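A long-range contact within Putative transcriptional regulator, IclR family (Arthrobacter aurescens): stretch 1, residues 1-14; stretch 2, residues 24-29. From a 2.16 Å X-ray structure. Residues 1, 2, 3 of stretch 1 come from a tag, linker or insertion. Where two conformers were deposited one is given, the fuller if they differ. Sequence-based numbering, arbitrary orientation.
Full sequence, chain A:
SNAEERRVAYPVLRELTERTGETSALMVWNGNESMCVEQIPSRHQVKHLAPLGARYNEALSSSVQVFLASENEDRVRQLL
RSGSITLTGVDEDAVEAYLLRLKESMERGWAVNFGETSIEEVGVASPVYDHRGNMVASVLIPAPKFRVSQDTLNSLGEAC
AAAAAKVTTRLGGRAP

Stretch 1 1-14: SNAEERRVAYPVLR
Stretch 2 24-29: SALMVW

How do the backbones lie? Residues 3-14 are helical, and the helix continues beyond them; it is kinked at Pro 11, whose ring nitrogen has no hydrogen to give the preceding turn. Residues 24-29 form an extended strand. The two run nearly antiparallel, at 158°, with axes 8.2 Å apart at closest approach. CA atoms pair Ala 9 with Leu 26 at 7.2 Å and Leu 13 with Ser 24 at 5.5 Å.

What does Leu 26 meet? Alternation along the strand points Ser 24, Leu 26 and Val 28 toward the helix and Ala 25 away. Leu 26 (chi1 t, chi2 p) sets both CD1 and CD2 3.9 Å from Ala 9 CB, an apolar contact at van der Waals distance; its CD2 also lies 3.8 Å from Glu 5 O and 4.0 Å from Arg 6 CG.

What does Leu 13 meet? In its m, t rotamer, Leu 13 puts CD1 4.1 Å from Leu 26 CB and CD2 3.8 Å from Ser 24 CB. Ser 24 (chi1 m) brings OG 3.2 Å from Leu 13 O, at best a weak hydrogen bond.

What happens at the helix start? Tag residue Asn 2 (chi1 m, chi2 104°) places ND2 3.5 Å from CG1 of Val 28 (chi1 m), a van der Waals contact. Nearby, Arg 6 donates from NE (2.8 Å) and NH1 (2.7 Å) to the carbonyl O of Ser 1, also a tag residue.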

# COMPACT_ATOMS: atom_id res chain seq x y z
N SER A 1 15.36 12.40 -1.88
CA SER A 1 14.51 11.54 -2.74
C SER A 1 13.03 11.76 -2.43
O SER A 1 12.67 11.99 -1.28
CB SER A 1 14.89 10.08 -2.57
N ASN A 2 12.19 11.72 -3.46
CA ASN A 2 10.73 11.83 -3.30
C ASN A 2 10.31 13.04 -2.47
O ASN A 2 9.44 12.92 -1.60
CB ASN A 2 10.17 10.58 -2.62
CG ASN A 2 10.80 9.29 -3.13
OD1 ASN A 2 11.65 8.69 -2.45
ND2 ASN A 2 10.39 8.85 -4.32
N ALA A 3 10.91 14.20 -2.73
CA ALA A 3 10.80 15.35 -1.81
C ALA A 3 9.42 16.01 -1.72
O ALA A 3 8.90 16.14 -0.60
CB ALA A 3 11.92 16.40 -2.07
N GLU A 4 8.84 16.39 -2.86
CA GLU A 4 7.50 16.97 -2.85
C GLU A 4 6.45 15.99 -2.27
O GLU A 4 5.57 16.39 -1.49
CB GLU A 4 7.09 17.48 -4.24
CG GLU A 4 5.96 18.54 -4.16
CD GLU A 4 5.25 18.83 -5.51
OE1 GLU A 4 5.88 18.68 -6.59
OE2 GLU A 4 4.06 19.24 -5.50
N GLU A 5 6.58 14.72 -2.63
CA GLU A 5 5.66 13.69 -2.14
C GLU A 5 5.72 13.66 -0.60
O GLU A 5 4.69 13.65 0.07
CB GLU A 5 6.04 12.30 -2.69
CG GLU A 5 5.62 12.09 -4.16
CD GLU A 5 6.61 12.66 -5.17
OE1 GLU A 5 7.69 13.23 -4.82
OE2 GLU A 5 6.32 12.54 -6.35
N ARG A 6 6.94 13.63 -0.07
CA ARG A 6 7.14 13.54 1.36
C ARG A 6 6.59 14.77 2.07
O ARG A 6 5.96 14.65 3.13
CB ARG A 6 8.62 13.30 1.70
CG ARG A 6 9.01 11.80 1.56
CD ARG A 6 10.42 11.51 2.04
NE ARG A 6 11.41 12.20 1.22
CZ ARG A 6 11.98 13.37 1.50
NH1 ARG A 6 12.86 13.90 0.65
NH2 ARG A 6 11.69 14.03 2.62
N ARG A 7 6.82 15.93 1.48
CA ARG A 7 6.37 17.18 2.06
C ARG A 7 4.83 17.27 2.07
O ARG A 7 4.21 17.62 3.07
CB ARG A 7 7.02 18.37 1.32
CG ARG A 7 6.36 19.71 1.56
CD ARG A 7 7.39 20.84 1.49
NE ARG A 7 8.46 20.61 2.48
CZ ARG A 7 9.68 21.18 2.46
NH1 ARG A 7 10.01 22.04 1.50
NH2 ARG A 7 10.58 20.88 3.40
N VAL A 8 4.22 16.94 0.94
CA VAL A 8 2.78 17.08 0.83
C VAL A 8 2.09 16.02 1.69
O VAL A 8 1.03 16.26 2.25
CB VAL A 8 2.35 16.96 -0.65
CG1 VAL A 8 0.90 16.55 -0.75
CG2 VAL A 8 2.61 18.27 -1.37
N ALA A 9 2.72 14.85 1.82
CA ALA A 9 2.09 13.76 2.51
C ALA A 9 2.13 13.92 4.00
O ALA A 9 1.21 13.44 4.68
CB ALA A 9 2.70 12.37 2.12
N TYR A 10 3.18 14.54 4.54
CA TYR A 10 3.33 14.53 5.99
C TYR A 10 2.08 14.99 6.81
O TYR A 10 1.67 14.27 7.72
CB TYR A 10 4.60 15.25 6.47
CG TYR A 10 4.68 15.17 7.97
CD1 TYR A 10 5.26 14.07 8.59
CD2 TYR A 10 4.13 16.17 8.79
CE1 TYR A 10 5.31 13.96 9.98
CE2 TYR A 10 4.18 16.06 10.20
CZ TYR A 10 4.77 14.94 10.76
OH TYR A 10 4.83 14.81 12.11
N PRO A 11 1.49 16.18 6.49
CA PRO A 11 0.31 16.62 7.26
C PRO A 11 -0.86 15.68 7.09
O PRO A 11 -1.71 15.56 7.99
CB PRO A 11 -0.08 17.96 6.64
CG PRO A 11 1.09 18.39 5.80
CD PRO A 11 1.86 17.15 5.45
N VAL A 12 -0.93 15.06 5.90
CA VAL A 12 -2.06 14.20 5.59
C VAL A 12 -1.89 12.87 6.38
O VAL A 12 -2.86 12.33 6.90
CB VAL A 12 -2.18 13.97 4.06
CG1 VAL A 12 -3.22 12.89 3.74
CG2 VAL A 12 -2.55 15.26 3.31
N LEU A 13 -0.67 12.38 6.50
CA LEU A 13 -0.44 11.14 7.30
C LEU A 13 -0.71 11.41 8.77
O LEU A 13 -1.27 10.57 9.45
CB LEU A 13 0.98 10.58 7.16
CG LEU A 13 1.53 10.17 5.80
CD1 LEU A 13 3.04 9.87 5.93
CD2 LEU A 13 0.77 8.95 5.19
N ARG A 14 -0.31 12.59 9.25
CA ARG A 14 -0.50 12.93 10.68
C ARG A 14 -2.01 12.94 10.99
O ARG A 14 -2.45 12.34 11.96
CB ARG A 14 0.19 14.26 11.05
CG ARG A 14 0.07 14.64 12.55
CD ARG A 14 0.47 16.10 12.84
NE ARG A 14 0.35 16.94 11.63
CZ ARG A 14 0.81 18.18 11.52
NH1 ARG A 14 1.42 18.78 12.54
NH2 ARG A 14 0.64 18.84 10.38
N SER A 24 0.26 5.42 9.88
CA SER A 24 0.10 5.83 8.45
C SER A 24 1.50 5.92 7.86
O SER A 24 2.42 6.37 8.54
CB SER A 24 -0.47 7.24 8.32
OG SER A 24 -1.60 7.36 9.11
N ALA A 25 1.67 5.53 6.60
CA ALA A 25 2.99 5.51 5.99
C ALA A 25 2.91 5.88 4.54
O ALA A 25 1.94 5.54 3.87
CB ALA A 25 3.62 4.14 6.13
N LEU A 26 3.94 6.55 4.05
CA LEU A 26 4.08 6.81 2.65
C LEU A 26 5.13 5.82 2.12
O LEU A 26 6.27 5.76 2.61
CB LEU A 26 4.55 8.26 2.42
CG LEU A 26 4.68 8.71 0.94
CD1 LEU A 26 3.29 8.93 0.32
CD2 LEU A 26 5.53 9.98 0.77
N MSE A 27 4.72 5.04 1.11
CA MSE A 27 5.58 4.06 0.49
C MSE A 27 6.03 4.54 -0.90
O MSE A 27 5.27 5.23 -1.62
CB MSE A 27 4.86 2.72 0.36
CG MSE A 27 4.04 2.33 1.54
SE MSE A 27 5.13 2.15 3.19
CE MSE A 27 6.03 0.49 2.76
N VAL A 28 7.26 4.17 -1.27
CA VAL A 28 7.74 4.31 -2.64
C VAL A 28 8.20 2.95 -3.20
O VAL A 28 8.53 2.03 -2.46
CB VAL A 28 8.84 5.37 -2.81
CG1 VAL A 28 8.32 6.77 -2.40
CG2 VAL A 28 10.12 4.95 -2.04
N TRP A 29 8.23 2.87 -4.53
CA TRP A 29 8.51 1.65 -5.26
C TRP A 29 9.87 1.80 -5.89
O TRP A 29 10.12 2.82 -6.55
CB TRP A 29 7.47 1.51 -6.36
CG TRP A 29 7.50 0.23 -7.15
CD1 TRP A 29 7.62 0.10 -8.51
CD2 TRP A 29 7.37 -1.10 -6.63
NE1 TRP A 29 7.59 -1.23 -8.87
CE2 TRP A 29 7.44 -1.99 -7.74
CE3 TRP A 29 7.20 -1.64 -5.35
CZ2 TRP A 29 7.34 -3.36 -7.59
CZ3 TRP A 29 7.10 -3.01 -5.21
CH2 TRP A 29 7.16 -3.86 -6.33